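Long-range contacts in putative membrane protein (Yersinia pestis CO92, PDB 5TF3), which is of unknown function but, as a putative membrane protein of the DUF1198 family, folds into a compact, single-chain bundle mainly of helices, without strands: residues A[4-9]-A[38-43]; A[14-19]-A[53-58]; A[33-38]-A[97-102]. All blocks are in the same frame, centred on the assembly; numbering follows the deposited sequence. Where two conformers were deposited one is given.

Contact 1 of 3, residues A[4-9]-A[38-43]; sequences SDTRKA and MFIRST
I40 carries most of this contact, reaching from helix 33-45 onto helix 2-17 where segments 4-9 and 38-43 cross at 69° with their axes 8.5 Å apart. Its two branches divide the work. CG2, anti to the backbone N, presses on the main chain of helix 2-17, with I40 CG2 lying 3.5 Å from D5 C. D5 CB is just as near to I40 CG2, while the D5 carboxylate bonds to S1 OG. The other branch carries I40 CD1 to within 3.5 Å of A9 CB. The same small methyl accepts T43, so the backbones draw close here, A9 CA and T43 CA being 5.5 Å apart. T43 turns CB and CG2 to A9, while its hydroxyl donates to F39 O, T43 OG1 to F39 O being 2.9 Å, from above the carbonyl plane, and sits over the centre of the F39 ring. F39 O is thereby gripped twice, by T43 OG1 and T43 N.

The fit is looser at T6, which passes I40 obliquely with T6 OG1 4.0 Å from I40 CG2 and its hydroxyl bound to N2 O. R7 points away, pairing with E25, and K8 NZ bonds to S44 O. No hydrogen bond joins the two segments. Helix 22-29 closes over I40 through L28, I13 of helix 2-17 meets F39 and T43, and A54 and L57 of helix 48-65 pack on the F39 ring.

Contact 2 of 3, residues A[14-19]-A[53-58]; sequences SNLLKI and KAAYLV
L17 and V58 meet tip to tip, each reaching across from its own helix, at the point where helix 2-17 ends against the flank of helix 48-65. L17 stands with CG anti to the carbonyl carbon (chi1 -66°) and an extended second torsion (chi2 176°), so both of its methyls face the other helix and each finds a different partner. L17 CD1 comes to 3.9 Å from V58 CG1, the branch that lies anti to the V58 backbone N. L17 CD2 rests against A55 CB at 4.0 Å. A55 and V58 are three residues apart and therefore sit on one side of helix 48-65, where together they receive the forked end of the leucine.

Two weaker touches flank this centre. L16 CD2 approaches the methyl of A55 at 4.4 Å, and I19 CD1 reaches V58 CG1 at the same separation. The contact is wholly apolar, with methyls near van der Waals distance and backbones well apart: the nearest CA pair, L17 CA and A55 CA, is separated by 7.3 Å.

A Schellman motif turns the chain here. K18, with a positive phi of 57°, is its C-prime residue; I19 N bonds to S14 O at 3.1 Å, while the companion bond from K18 N to N15 O is weak. The reversal sends the K18 side chain outward and puts I19, in extended conformation, back toward helix 48-65.

Around this buried patch, I24 and M27 of helix 22-29 pack on V58, W76 of helix 70-82 touches both I19 and V58, and I85, in the loop before helix 91-100, meets L16 and A55.

Contact 3 of 3, residues A[33-38]-A[97-102]; sequences PRQTQM and ALFYFA
A selenium atom at the rim of a phenyl ring marks this contact: M38, present as selenomethionine, sets its SE 3.4 Å from F99 CZ in a Met-aromatic contact. The approach is to the ring edge, 76° off the normal, and the two side chains cross at about a right angle. The bend at chi3 (68°) brings the terminal methyl alongside as well, so that both M38 SE and M38 CE lie against the outer end of the phenylalanine.

Q35 uses the ring differently. Its CG lies over one face in a CH-pi contact, 4.0 Å from the F99 centroid, and the chain then bends at chi2. Nearer the backbone, Q35 CB lies 3.6 Å from Y100 O, so the aliphatic part of the glutamine occupies the angle between the F99 ring and the end of helix 91-100. The nearest CA pair, Q35 CA and Y100 CA, is 5.3 Å apart.

The Y100 ring lies next to F99: F99 CD2 stands 3.5 Å above the plane of the Y100 ring, offset toward its rim, while M38 CB comes near the edge of that ring. No hydrogen bond spans the segments. An ethanediol, probably from the crystallisation liquor, lies by F99 at this surface.

Helix 91-100 stops just beyond, F101 being the first residue to leave helical geometry. Inward, Y100 packs edge-to-face with F39 of helix 33-45 and touches L57 of helix 48-65; on the same helix A97 meets L57 and I60, and F101 meets I65.

In the fold
Contacts 1 and 2 are buried, whereas contact 3 lies at the surface. Helix 2-17 is shared by the first two: its early turns lie on helix 33-45, its end on helix 48-65. Helix 33-45 in turn is held again in contact 3, by the end of helix 91-100. None of the three has a hydrogen bond across it, yet their chemistry differs: methyl groups on backbone and alanine in contact 1, looser branched aliphatics in contact 2, and aromatic rings with selenium and a glutamine chain in contact 3. They converge on F39, L57 and Y100, where L57 CD1 lies 3.5 Å from F39 CE1 and 3.4 Å from Y100 CD2.

Contact 1 of 3, residues A[4-9]-A[38-43]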
loop_
_atom_site.group_PDB
_atom_site.type_symbol
_atom_site.label_atom_id
_atom_site.label_comp_id
_atom_site.label_asym_id
_atom_site.label_seq_id
_atom_site.Cartn_x
_atom_site.Cartn_y
_atom_site.Cartn_z
ATOM N N SER A 4 7.970 14.328 -14.418
ATOM C CA SER A 4 8.184 13.049 -15.084
ATOM C C SER A 4 8.175 11.894 -14.085
ATOM O O SER A 4 7.530 10.865 -14.323
ATOM C CB SER A 4 9.504 13.107 -15.866
ATOM O OG SER A 4 9.854 11.837 -16.365
ATOM N N ASP A 5 8.863 12.050 -12.944
ATOM C CA ASP A 5 8.896 10.962 -11.960
ATOM C C ASP A 5 7.512 10.694 -11.371
ATOM O O ASP A 5 7.184 9.546 -11.054
ATOM C CB ASP A 5 9.876 11.271 -10.825
ATOM C CG ASP A 5 11.326 11.280 -11.267
ATOM O OD1 ASP A 5 11.641 10.732 -12.341
ATOM O OD2 ASP A 5 12.157 11.843 -10.522
ATOM N N THR A 6 6.702 11.744 -11.180
ATOM C CA THR A 6 5.346 11.567 -10.655
ATOM C C THR A 6 4.495 10.697 -11.579
ATOM O O THR A 6 3.811 9.771 -11.123
ATOM C CB THR A 6 4.668 12.927 -10.446
ATOM O OG1 THR A 6 5.386 13.685 -9.470
ATOM C CG2 THR A 6 3.232 12.742 -9.956
ATOM N N ARG A 7 4.511 10.983 -12.887
ATOM C CA ARG A 7 3.719 10.164 -13.804
ATOM C C ARG A 7 4.274 8.747 -13.896
ATOM O O ARG A 7 3.506 7.785 -14.018
ATOM C CB ARG A 7 3.657 10.801 -15.197
ATOM C CG ARG A 7 2.836 12.098 -15.311
ATOM C CD ARG A 7 1.413 12.010 -14.727
ATOM N NE ARG A 7 0.766 10.720 -14.946
ATOM C CZ ARG A 7 -0.402 10.383 -14.417
ATOM N NH1 ARG A 7 -0.916 9.182 -14.650
ATOM N NH2 ARG A 7 -1.056 11.253 -13.658
ATOM N N LYS A 8 5.602 8.589 -13.843
ATOM C CA LYS A 8 6.171 7.246 -13.910
ATOM C C LYS A 8 5.775 6.427 -12.694
ATOM O O LYS A 8 5.399 5.258 -12.824
ATOM C CB LYS A 8 7.694 7.305 -14.031
ATOM C CG LYS A 8 8.345 5.925 -14.075
ATOM C CD LYS A 8 9.855 6.011 -14.273
ATOM C CE LYS A 8 10.466 4.619 -14.440
ATOM N NZ LYS A 8 11.943 4.691 -14.684
ATOM N N ALA A 9 5.854 7.023 -11.502
ATOM C CA ALA A 9 5.461 6.305 -10.291
ATOM C C ALA A 9 3.997 5.896 -10.345
ATOM O O ALA A 9 3.643 4.760 -9.995
ATOM C CB ALA A 9 5.738 7.174 -9.059
HETATM N N MSE A 38 9.715 12.059 -1.759
HETATM C CA MSE A 38 10.507 10.887 -1.404
HETATM C C MSE A 38 9.887 9.607 -1.967
HETATM O O MSE A 38 10.592 8.751 -2.508
HETATM C CB MSE A 38 10.657 10.798 0.124
HETATM C CG MSE A 38 11.315 12.050 0.747
HETATM SE SE MSE A 38 11.095 12.279 2.701
HETATM C CE MSE A 38 12.191 10.783 3.302
ATOM N N PHE A 39 8.560 9.486 -1.852
ATOM C CA PHE A 39 7.887 8.285 -2.341
ATOM C C PHE A 39 7.996 8.182 -3.853
ATOM O O PHE A 39 8.290 7.109 -4.394
ATOM C CB PHE A 39 6.421 8.281 -1.909
ATOM C CG PHE A 39 5.633 7.129 -2.462
ATOM C CD1 PHE A 39 5.726 5.868 -1.878
ATOM C CD2 PHE A 39 4.806 7.298 -3.557
ATOM C CE1 PHE A 39 5.000 4.799 -2.387
ATOM C CE2 PHE A 39 4.071 6.223 -4.073
ATOM C CZ PHE A 39 4.170 4.978 -3.482
ATOM N N ILE A 40 7.764 9.294 -4.548
ATOM C CA ILE A 40 7.843 9.323 -6.007
ATOM C C ILE A 40 9.250 8.978 -6.469
ATOM O O ILE A 40 9.441 8.214 -7.425
ATOM C CB ILE A 40 7.417 10.708 -6.531
ATOM C CG1 ILE A 40 5.905 10.901 -6.389
ATOM C CG2 ILE A 40 7.914 10.928 -7.935
ATOM C CD1 ILE A 40 5.105 9.704 -6.710
ATOM N N ARG A 41 10.257 9.563 -5.817
ATOM C CA ARG A 41 11.631 9.325 -6.242
ATOM C C ARG A 41 12.028 7.874 -6.021
ATOM O O ARG A 41 12.717 7.284 -6.856
ATOM C CB ARG A 41 12.602 10.253 -5.517
ATOM C CG ARG A 41 14.039 10.044 -5.995
ATOM C CD ARG A 41 15.000 11.074 -5.439
ATOM N NE ARG A 41 14.886 11.126 -3.992
ATOM C CZ ARG A 41 14.521 12.201 -3.305
ATOM N NH1 ARG A 41 14.258 13.347 -3.932
ATOM N NH2 ARG A 41 14.430 12.122 -1.983
ATOM N N SER A 42 11.599 7.275 -4.907
ATOM C CA SER A 42 11.991 5.890 -4.668
ATOM C C SER A 42 11.237 4.937 -5.593
ATOM O O SER A 42 11.774 3.894 -5.980
ATOM C CB SER A 42 11.787 5.516 -3.193
ATOM O OG SER A 42 10.507 4.952 -2.957
ATOM N N THR A 43 10.017 5.288 -5.990
ATOM C CA THR A 43 9.241 4.389 -6.834
ATOM C C THR A 43 9.614 4.508 -8.308
ATOM O O THR A 43 9.535 3.521 -9.045
ATOM C CB THR A 43 7.745 4.659 -6.650
ATOM O OG1 THR A 43 7.401 4.523 -5.264
ATOM C CG2 THR A 43 6.929 3.673 -7.447
#

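Contact 2 of 3, residues A[14-19]-A[53-58]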
loop_
_atom_site.group_PDB
_atom_site.type_symbol
_atom_site.label_atom_id
_atom_site.label_comp_id
_atom_site.label_asym_id
_atom_site.label_seq_id
_atom_site.Cartn_x
_atom_site.Cartn_y
_atom_site.Cartn_z
ATOM N N SER A 14 0.122 1.635 -10.841
ATOM C CA SER A 14 -1.201 1.266 -11.329
ATOM C C SER A 14 -1.120 0.101 -12.317
ATOM O O SER A 14 -1.989 -0.775 -12.316
ATOM C CB SER A 14 -1.904 2.482 -11.934
ATOM O OG SER A 14 -1.148 3.030 -12.983
ATOM N N ASN A 15 -0.079 0.068 -13.155
ATOM C CA ASN A 15 0.090 -1.061 -14.067
ATOM C C ASN A 15 0.343 -2.357 -13.303
ATOM O O ASN A 15 -0.173 -3.416 -13.680
ATOM C CB ASN A 15 1.235 -0.790 -15.046
ATOM C CG ASN A 15 0.870 0.236 -16.111
ATOM O OD1 ASN A 15 -0.299 0.397 -16.458
ATOM N ND2 ASN A 15 1.878 0.927 -16.637
ATOM N N LEU A 16 1.134 -2.295 -12.229
ATOM C CA LEU A 16 1.410 -3.495 -11.437
ATOM C C LEU A 16 0.132 -4.053 -10.832
ATOM O O LEU A 16 -0.147 -5.254 -10.923
ATOM C CB LEU A 16 2.418 -3.182 -10.332
ATOM C CG LEU A 16 2.650 -4.297 -9.309
ATOM C CD1 LEU A 16 3.249 -5.527 -9.983
ATOM C CD2 LEU A 16 3.558 -3.823 -8.173
ATOM N N LEU A 17 -0.663 -3.194 -10.205
ATOM C CA LEU A 17 -1.906 -3.633 -9.591
ATOM C C LEU A 17 -3.068 -3.774 -10.579
ATOM O O LEU A 17 -4.110 -4.349 -10.208
ATOM C CB LEU A 17 -2.271 -2.652 -8.481
ATOM C CG LEU A 17 -1.276 -2.684 -7.325
ATOM C CD1 LEU A 17 -1.659 -1.611 -6.321
ATOM C CD2 LEU A 17 -1.279 -4.059 -6.676
ATOM N N LYS A 18 -2.917 -3.266 -11.812
ATOM C CA LYS A 18 -3.981 -3.263 -12.828
ATOM C C LYS A 18 -5.230 -2.546 -12.320
ATOM O O LYS A 18 -6.338 -3.074 -12.382
ATOM C CB LYS A 18 -4.335 -4.679 -13.288
ATOM C CG LYS A 18 -3.173 -5.509 -13.791
ATOM C CD LYS A 18 -2.647 -4.965 -15.105
ATOM C CE LYS A 18 -1.482 -5.798 -15.629
ATOM N NZ LYS A 18 -0.634 -4.992 -16.554
ATOM N N ILE A 19 -5.041 -1.337 -11.791
ATOM C CA ILE A 19 -6.138 -0.502 -11.317
ATOM C C ILE A 19 -5.955 0.871 -11.946
ATOM O O ILE A 19 -4.888 1.207 -12.466
ATOM C CB ILE A 19 -6.197 -0.404 -9.769
ATOM C CG1 ILE A 19 -4.944 0.295 -9.211
ATOM C CG2 ILE A 19 -6.342 -1.798 -9.130
ATOM C CD1 ILE A 19 -4.834 0.259 -7.716
ATOM N N LYS A 53 6.815 -2.998 -2.865
ATOM C CA LYS A 53 6.625 -2.376 -1.560
ATOM C C LYS A 53 5.547 -1.300 -1.619
ATOM O O LYS A 53 4.721 -1.180 -0.707
ATOM C CB LYS A 53 7.947 -1.784 -1.069
ATOM C CG LYS A 53 9.001 -2.822 -0.719
ATOM C CD LYS A 53 9.168 -2.947 0.795
ATOM C CE LYS A 53 10.341 -3.856 1.173
ATOM N NZ LYS A 53 9.980 -5.313 1.208
ATOM N N ALA A 54 5.534 -0.516 -2.700
ATOM C CA ALA A 54 4.534 0.536 -2.842
ATOM C C ALA A 54 3.129 -0.040 -2.939
ATOM O O ALA A 54 2.160 0.621 -2.547
ATOM C CB ALA A 54 4.853 1.389 -4.068
ATOM N N ALA A 55 2.996 -1.265 -3.448
ATOM C CA ALA A 55 1.685 -1.904 -3.498
ATOM C C ALA A 55 1.100 -2.056 -2.103
ATOM O O ALA A 55 -0.108 -1.902 -1.907
ATOM C CB ALA A 55 1.782 -3.263 -4.183
ATOM N N TYR A 56 1.946 -2.322 -1.110
ATOM C CA TYR A 56 1.435 -2.457 0.246
ATOM C C TYR A 56 0.998 -1.122 0.836
ATOM O O TYR A 56 0.118 -1.098 1.702
ATOM C CB TYR A 56 2.492 -3.118 1.134
ATOM C CG TYR A 56 2.701 -4.574 0.801
ATOM C CD1 TYR A 56 1.790 -5.541 1.212
ATOM C CD2 TYR A 56 3.806 -4.983 0.074
ATOM C CE1 TYR A 56 1.987 -6.887 0.911
ATOM C CE2 TYR A 56 4.011 -6.314 -0.228
ATOM C CZ TYR A 56 3.101 -7.261 0.190
ATOM O OH TYR A 56 3.320 -8.579 -0.122
ATOM N N LEU A 57 1.606 -0.005 0.410
ATOM C CA LEU A 57 1.131 1.302 0.865
ATOM C C LEU A 57 -0.233 1.623 0.273
ATOM O O LEU A 57 -1.086 2.215 0.949
ATOM C CB LEU A 57 2.124 2.410 0.492
ATOM C CG LEU A 57 3.357 2.577 1.373
ATOM C CD1 LEU A 57 4.181 3.710 0.833
ATOM C CD2 LEU A 57 2.960 2.847 2.801
ATOM N N VAL A 58 -0.428 1.291 -1.006
ATOM C CA VAL A 58 -1.746 1.401 -1.634
ATOM C C VAL A 58 -2.784 0.618 -0.835
ATOM O O VAL A 58 -3.864 1.129 -0.508
ATOM C CB VAL A 58 -1.669 0.917 -3.094
ATOM C CG1 VAL A 58 -3.047 0.893 -3.744
ATOM C CG2 VAL A 58 -0.728 1.828 -3.894
#

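Contact 3 of 3, residues A[33-38]-A[97-102]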
loop_
_atom_site.group_PDB
_atom_site.type_symbol
_atom_site.label_atom_id
_atom_site.label_comp_id
_atom_site.label_asym_id
_atom_site.label_seq_id
_atom_site.Cartn_x
_atom_site.Cartn_y
_atom_site.Cartn_z
ATOM N N PRO A 33 4.079 17.093 1.269
ATOM C CA PRO A 33 4.909 17.369 0.078
ATOM C C PRO A 33 6.254 16.655 0.096
ATOM O O PRO A 33 6.614 16.005 -0.891
ATOM C CB PRO A 33 5.064 18.897 0.103
ATOM C CG PRO A 33 3.999 19.390 1.029
ATOM C CD PRO A 33 3.764 18.307 2.030
ATOM N N ARG A 34 7.007 16.737 1.199
ATOM C CA ARG A 34 8.293 16.045 1.240
ATOM C C ARG A 34 8.112 14.531 1.143
ATOM O O ARG A 34 8.823 13.853 0.388
ATOM C CB ARG A 34 9.058 16.415 2.508
ATOM C CG ARG A 34 10.401 15.724 2.576
ATOM C CD ARG A 34 11.366 16.403 3.523
ATOM N NE ARG A 34 11.038 16.226 4.935
ATOM C CZ ARG A 34 10.907 17.230 5.800
ATOM N NH1 ARG A 34 11.070 18.489 5.399
ATOM N NH2 ARG A 34 10.624 16.974 7.069
ATOM N N GLN A 35 7.150 13.987 1.896
ATOM C CA GLN A 35 6.855 12.555 1.827
ATOM C C GLN A 35 6.490 12.125 0.407
ATOM O O GLN A 35 6.916 11.054 -0.058
ATOM C CB GLN A 35 5.722 12.208 2.801
ATOM C CG GLN A 35 6.033 12.441 4.286
ATOM C CD GLN A 35 5.790 13.876 4.754
ATOM O OE1 GLN A 35 5.445 14.755 3.960
ATOM N NE2 GLN A 35 5.973 14.116 6.052
ATOM N N THR A 36 5.675 12.923 -0.289
ATOM C CA THR A 36 5.322 12.584 -1.669
ATOM C C THR A 36 6.566 12.544 -2.547
ATOM O O THR A 36 6.766 11.598 -3.318
ATOM C CB THR A 36 4.312 13.592 -2.230
ATOM O OG1 THR A 36 3.198 13.707 -1.336
ATOM C CG2 THR A 36 3.801 13.144 -3.603
ATOM N N GLN A 37 7.423 13.566 -2.432
ATOM C CA GLN A 37 8.627 13.638 -3.258
ATOM C C GLN A 37 9.524 12.437 -3.023
ATOM O O GLN A 37 10.048 11.843 -3.976
ATOM C CB GLN A 37 9.390 14.935 -2.970
ATOM C CG GLN A 37 8.672 16.197 -3.424
ATOM C CD GLN A 37 9.336 17.465 -2.883
ATOM O OE1 GLN A 37 10.525 17.463 -2.537
ATOM N NE2 GLN A 37 8.565 18.549 -2.799
HETATM N N MSE A 38 9.715 12.059 -1.759
HETATM C CA MSE A 38 10.507 10.887 -1.404
HETATM C C MSE A 38 9.887 9.607 -1.967
HETATM O O MSE A 38 10.592 8.751 -2.508
HETATM C CB MSE A 38 10.657 10.798 0.124
HETATM C CG MSE A 38 11.315 12.050 0.747
HETATM SE SE MSE A 38 11.095 12.279 2.701
HETATM C CE MSE A 38 12.191 10.783 3.302
ATOM N N ALA A 97 4.084 3.134 6.301
ATOM C CA ALA A 97 2.870 3.934 6.343
ATOM C C ALA A 97 2.977 5.052 7.373
ATOM O O ALA A 97 2.530 6.177 7.123
ATOM C CB ALA A 97 1.672 3.042 6.652
ATOM N N LEU A 98 3.557 4.762 8.542
ATOM C CA LEU A 98 3.612 5.755 9.612
ATOM C C LEU A 98 4.477 6.946 9.235
ATOM O O LEU A 98 4.308 8.038 9.795
ATOM C CB LEU A 98 4.136 5.123 10.903
ATOM C CG LEU A 98 3.086 4.264 11.604
ATOM C CD1 LEU A 98 3.610 3.659 12.894
ATOM C CD2 LEU A 98 1.833 5.085 11.863
ATOM N N PHE A 99 5.427 6.768 8.320
ATOM C CA PHE A 99 6.134 7.946 7.847
ATOM C C PHE A 99 5.353 8.673 6.757
ATOM O O PHE A 99 5.083 9.873 6.870
ATOM C CB PHE A 99 7.507 7.604 7.301
ATOM C CG PHE A 99 8.090 8.739 6.512
ATOM C CD1 PHE A 99 8.489 9.903 7.155
ATOM C CD2 PHE A 99 8.153 8.692 5.138
ATOM C CE1 PHE A 99 9.020 10.971 6.451
ATOM C CE2 PHE A 99 8.683 9.761 4.422
ATOM C CZ PHE A 99 9.104 10.901 5.080
ATOM N N TYR A 100 5.022 7.964 5.670
ATOM C CA TYR A 100 4.517 8.649 4.480
ATOM C C TYR A 100 3.216 9.382 4.769
ATOM O O TYR A 100 2.948 10.432 4.162
ATOM C CB TYR A 100 4.343 7.662 3.327
ATOM C CG TYR A 100 5.646 7.237 2.677
ATOM C CD1 TYR A 100 6.511 8.170 2.116
ATOM C CD2 TYR A 100 6.007 5.898 2.616
ATOM C CE1 TYR A 100 7.711 7.777 1.521
ATOM C CE2 TYR A 100 7.189 5.493 2.015
ATOM C CZ TYR A 100 8.040 6.433 1.477
ATOM O OH TYR A 100 9.217 6.022 0.890
ATOM N N PHE A 101 2.422 8.878 5.721
ATOM C CA PHE A 101 1.171 9.516 6.116
ATOM C C PHE A 101 1.276 10.201 7.485
ATOM O O PHE A 101 0.277 10.350 8.193
ATOM C CB PHE A 101 0.036 8.490 6.088
ATOM C CG PHE A 101 -0.105 7.797 4.756
ATOM C CD1 PHE A 101 -0.550 8.498 3.641
ATOM C CD2 PHE A 101 0.238 6.461 4.608
ATOM C CE1 PHE A 101 -0.669 7.876 2.406
ATOM C CE2 PHE A 101 0.122 5.828 3.384
ATOM C CZ PHE A 101 -0.334 6.533 2.279
ATOM N N ALA A 102 2.474 10.665 7.839
ATOM C CA ALA A 102 2.703 11.239 9.169
ATOM C C ALA A 102 1.769 12.412 9.456
ATOM O O ALA A 102 1.282 12.562 10.582
ATOM C CB ALA A 102 4.158 11.672 9.300
#